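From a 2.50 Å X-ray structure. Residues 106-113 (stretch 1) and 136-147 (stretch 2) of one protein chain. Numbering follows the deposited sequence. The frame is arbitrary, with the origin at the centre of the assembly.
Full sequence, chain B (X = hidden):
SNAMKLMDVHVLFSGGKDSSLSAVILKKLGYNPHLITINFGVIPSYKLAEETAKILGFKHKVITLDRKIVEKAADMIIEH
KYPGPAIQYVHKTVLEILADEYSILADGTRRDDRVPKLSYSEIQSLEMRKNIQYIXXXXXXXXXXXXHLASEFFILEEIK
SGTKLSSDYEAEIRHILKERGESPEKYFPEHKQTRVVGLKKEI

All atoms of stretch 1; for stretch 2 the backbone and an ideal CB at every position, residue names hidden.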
# COMPACT_ATOMS: atom_id res chain seq x y z
N ALA B 106 8.05 -7.77 -5.93
CA ALA B 106 6.72 -7.25 -5.63
C ALA B 106 5.71 -8.39 -5.64
O ALA B 106 5.92 -9.41 -6.30
CB ALA B 106 6.33 -6.19 -6.65
N ASP B 107 4.61 -8.21 -4.90
CA ASP B 107 3.50 -9.15 -4.98
C ASP B 107 2.17 -8.43 -4.82
O ASP B 107 2.13 -7.21 -4.82
CB ASP B 107 3.65 -10.27 -3.95
CG ASP B 107 3.45 -9.78 -2.53
OD1 ASP B 107 2.79 -8.73 -2.34
OD2 ASP B 107 3.96 -10.44 -1.59
N GLY B 108 1.09 -9.20 -4.65
CA GLY B 108 -0.27 -8.67 -4.69
C GLY B 108 -0.99 -8.69 -3.36
O GLY B 108 -2.22 -8.63 -3.30
N THR B 109 -0.20 -8.76 -2.29
CA THR B 109 -0.71 -8.66 -0.93
C THR B 109 -1.42 -7.33 -0.66
O THR B 109 -1.01 -6.28 -1.15
CB THR B 109 0.42 -8.84 0.08
OG1 THR B 109 1.00 -10.13 -0.12
CG2 THR B 109 -0.15 -8.77 1.49
N ARG B 110 -2.49 -7.38 0.11
CA ARG B 110 -3.34 -6.21 0.23
C ARG B 110 -3.84 -6.02 1.66
O ARG B 110 -3.81 -6.95 2.46
CB ARG B 110 -4.50 -6.32 -0.76
CG ARG B 110 -5.34 -7.56 -0.53
CD ARG B 110 -6.13 -7.99 -1.78
NE ARG B 110 -5.28 -8.76 -2.66
CZ ARG B 110 -5.58 -9.96 -3.15
NH1 ARG B 110 -6.74 -10.52 -2.85
NH2 ARG B 110 -4.73 -10.59 -3.94
N ARG B 111 -4.29 -4.81 1.96
CA ARG B 111 -4.71 -4.44 3.30
C ARG B 111 -5.70 -5.41 3.96
O ARG B 111 -5.53 -5.75 5.13
CB ARG B 111 -5.32 -3.03 3.27
CG ARG B 111 -5.39 -2.34 4.64
CD ARG B 111 -6.29 -1.11 4.56
NE ARG B 111 -7.70 -1.48 4.52
CZ ARG B 111 -8.68 -0.66 4.15
NH1 ARG B 111 -8.40 0.57 3.76
NH2 ARG B 111 -9.94 -1.09 4.16
N ASP B 112 -6.71 -5.86 3.23
CA ASP B 112 -7.82 -6.59 3.86
C ASP B 112 -7.74 -8.12 3.77
O ASP B 112 -8.68 -8.82 4.14
CB ASP B 112 -9.16 -6.08 3.32
CG ASP B 112 -9.38 -4.60 3.65
OD1 ASP B 112 -8.68 -4.06 4.53
OD2 ASP B 112 -10.25 -3.98 3.02
N ASP B 113 -6.61 -8.63 3.27
CA ASP B 113 -6.35 -10.06 3.26
C ASP B 113 -5.33 -10.39 4.34
O ASP B 113 -4.20 -9.95 4.26
CB ASP B 113 -5.77 -10.49 1.91
CG ASP B 113 -6.83 -10.67 0.83
OD1 ASP B 113 -8.00 -10.29 1.04
OD2 ASP B 113 -6.49 -11.18 -0.25
N UNK B 136 4.78 -3.75 -1.87
CA UNK B 136 3.41 -4.23 -1.88
C UNK B 136 2.42 -3.10 -2.18
O UNK B 136 1.83 -2.47 -1.29
CB UNK B 136 3.07 -4.88 -0.54
N UNK B 137 2.25 -2.84 -3.46
CA UNK B 137 1.47 -1.72 -3.96
C UNK B 137 0.07 -1.67 -3.33
O UNK B 137 -0.43 -0.59 -3.04
CB UNK B 137 1.36 -1.81 -5.48
N UNK B 138 -0.54 -2.83 -3.08
CA UNK B 138 -1.92 -2.88 -2.62
C UNK B 138 -2.05 -2.75 -1.09
O UNK B 138 -3.16 -2.62 -0.55
CB UNK B 138 -2.56 -4.19 -3.08
N UNK B 139 -0.93 -2.79 -0.39
CA UNK B 139 -1.00 -2.82 1.08
C UNK B 139 -1.83 -1.67 1.64
O UNK B 139 -2.51 -1.82 2.64
CB UNK B 139 0.41 -2.77 1.68
N UNK B 140 -1.76 -0.51 0.99
CA UNK B 140 -2.51 0.65 1.46
C UNK B 140 -3.95 0.76 0.99
O UNK B 140 -4.61 1.74 1.31
CB UNK B 140 -1.77 1.92 1.03
N UNK B 141 -4.43 -0.23 0.24
CA UNK B 141 -5.76 -0.18 -0.38
C UNK B 141 -6.70 -1.25 0.15
O UNK B 141 -6.35 -2.41 0.21
CB UNK B 141 -5.63 -0.33 -1.90
N UNK B 142 -7.89 -0.84 0.55
CA UNK B 142 -8.83 -1.78 1.11
C UNK B 142 -9.78 -2.38 0.10
O UNK B 142 -9.94 -1.88 -1.02
CB UNK B 142 -9.64 -1.10 2.22
N UNK B 143 -10.41 -3.47 0.53
CA UNK B 143 -11.42 -4.17 -0.26
C UNK B 143 -12.22 -3.25 -1.19
O UNK B 143 -12.15 -3.40 -2.42
CB UNK B 143 -12.38 -4.90 0.68
N UNK B 144 -12.98 -2.32 -0.62
CA UNK B 144 -13.84 -1.48 -1.44
C UNK B 144 -13.06 -0.65 -2.45
O UNK B 144 -13.44 -0.55 -3.60
CB UNK B 144 -14.67 -0.56 -0.55
N UNK B 145 -11.95 -0.06 -2.03
CA UNK B 145 -11.14 0.73 -2.96
C UNK B 145 -10.63 -0.10 -4.16
O UNK B 145 -10.65 0.37 -5.30
CB UNK B 145 -9.95 1.34 -2.21
N UNK B 146 -10.17 -1.31 -3.88
CA UNK B 146 -9.72 -2.25 -4.90
C UNK B 146 -10.85 -2.67 -5.82
O UNK B 146 -10.65 -2.82 -7.04
CB UNK B 146 -9.10 -3.49 -4.24
N UNK B 147 -12.03 -2.88 -5.25
CA UNK B 147 -13.16 -3.29 -6.08
C UNK B 147 -13.42 -2.17 -7.09
O UNK B 147 -13.60 -2.43 -8.28
CB UNK B 147 -14.40 -3.58 -5.23

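Position 136 lies beside Asp 107 and Thr 109, with CA-to-CB running sideways to stretch 1. The ideal CB is 4.3 Å from Asp 107 OD1 and 4.4 Å from Thr 109 O. A small or beta-branched side chain would suit it, polar or not. The residue is Thr 136. Its methyl CG2 comes to 3.5 Å from Asp 107 OD1.

Position 137 has phi -52° and psi -36°, also sideways. The ideal CB is 5.5 Å from Asp 107 O, so stretch 1 asks for little. This phi admits proline, among many others. The residue is Pro 137, and its CD packs 3.6 Å from Asp 107 O.

Position 138 points toward stretch 1. Its ideal CB is 3.2 Å from Thr 109 O, which is tight, and 3.7 Å from Arg 110 CB. Beyond lie Gly 108 and the folded side chain of Arg 110. A slim aliphatic chain such as leucine or methionine would fit; a branch at CB would be harder to place beside that oxygen. The residue is Leu 138. Its CD1 reaches 3.4 Å from Gly 108 O, the same oxygen that accepts hydrogen bonds from Arg 110 NE and NH2. Its own carbonyl O lies 3.7 Å from Arg 110 CA.

Position 139 starts away from stretch 1, and the nearest atom to its ideal CB is Thr 109 O at 4.7 Å. A short side chain would leave the space beside Thr 109 and Arg 110 open. A long, flexible one could turn back into it. The residue is Met 139, modelled as selenomethionine. With chi1 t and chi2 and chi3 both p, it curls back, placing SE 4.0 Å from Arg 110 C.

The ideal CB atoms at 140 and 141 lead away from stretch 1, which sets no limit on either, so small or large side chains would do as far as stretch 1 is concerned. The residues are Gly 140 and Phe 141. The carbonyl of Phe 141 does face stretch 1: its O is 3.3 Å from Arg 111 CB. It also accepts a hydrogen bond from a water that in turn accepts one from Asp 112 N.

Position 142 is the strictest. An ideal CB would lie 2.0 Å from Arg 111 NH2, a clash, and 3.1 Å from Asp 112 OD2. Glycine is the clear expectation, and Gly 142 is found. Its CA sits over one face of the Arg 111 guanidinium, 3.2 Å from Arg 111 CZ.

Position 143 offers its backbone N to a carboxylate. Its ideal CB is 3.3 Å from Asp 112 OD2, and open space lies beyond, so many side chains would do. The residue is Tyr 143. Its N donates a 2.5 Å hydrogen bond to Asp 112 OD2, while the ring leads away.

Positions 144, 145 and 147 are helical and little constrained here; they are Lys 144, Thr 145 and Arg 147. Position 146 points toward stretch 1 from a distance, which favours a longer apolar chain. Leu 146 brings CD2 to 3.8 Å from Arg 110 CD.

Stretch 2 136-147: TPLMGFGYKTLR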
# COMPACT_ATOMS: atom_id res chain seq x y z
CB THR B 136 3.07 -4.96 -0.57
OG1 THR B 136 3.21 -4.05 0.52
CG2 THR B 136 4.05 -6.15 -0.37
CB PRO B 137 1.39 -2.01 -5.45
CG PRO B 137 2.56 -2.83 -5.74
CD PRO B 137 2.76 -3.69 -4.55
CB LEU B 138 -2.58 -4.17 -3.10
CG LEU B 138 -2.39 -4.51 -4.59
CD1 LEU B 138 -3.14 -5.79 -4.95
CD2 LEU B 138 -2.81 -3.35 -5.53
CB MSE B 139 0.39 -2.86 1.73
CG MSE B 139 0.35 -3.25 3.20
SE MSE B 139 -0.51 -4.98 3.57
CE MSE B 139 0.53 -6.07 2.39
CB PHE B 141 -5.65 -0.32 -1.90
CG PHE B 141 -4.79 0.73 -2.52
CD1 PHE B 141 -3.41 0.66 -2.43
CD2 PHE B 141 -5.35 1.81 -3.17
CE1 PHE B 141 -2.61 1.64 -2.99
CE2 PHE B 141 -4.56 2.80 -3.72
CZ PHE B 141 -3.19 2.72 -3.64
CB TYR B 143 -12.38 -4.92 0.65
CG TYR B 143 -13.29 -5.85 -0.10
CD1 TYR B 143 -14.57 -5.44 -0.49
CD2 TYR B 143 -12.87 -7.13 -0.42
CE1 TYR B 143 -15.40 -6.30 -1.19
CE2 TYR B 143 -13.69 -7.99 -1.10
CZ TYR B 143 -14.95 -7.57 -1.49
OH TYR B 143 -15.75 -8.45 -2.18
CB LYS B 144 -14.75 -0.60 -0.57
CG LYS B 144 -15.87 -1.36 0.12
CD LYS B 144 -15.57 -1.54 1.60
CE LYS B 144 -15.89 -0.27 2.39
NZ LYS B 144 -17.36 -0.06 2.49
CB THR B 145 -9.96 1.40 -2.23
OG1 THR B 145 -10.47 2.11 -1.10
CG2 THR B 145 -9.27 2.37 -3.16
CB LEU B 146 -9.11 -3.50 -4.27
CG LEU B 146 -7.60 -3.64 -4.02
CD1 LEU B 146 -6.86 -2.32 -3.97
CD2 LEU B 146 -7.33 -4.47 -2.76
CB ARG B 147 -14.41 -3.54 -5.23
CG ARG B 147 -15.46 -4.36 -5.94
CD ARG B 147 -16.88 -3.91 -5.61
NE ARG B 147 -17.26 -4.15 -4.22
CZ ARG B 147 -17.55 -3.20 -3.34
NH1 ARG B 147 -17.50 -1.92 -3.70
NH2 ARG B 147 -17.90 -3.52 -2.10
O HOH W 1 -7.51 -4.91 0.99
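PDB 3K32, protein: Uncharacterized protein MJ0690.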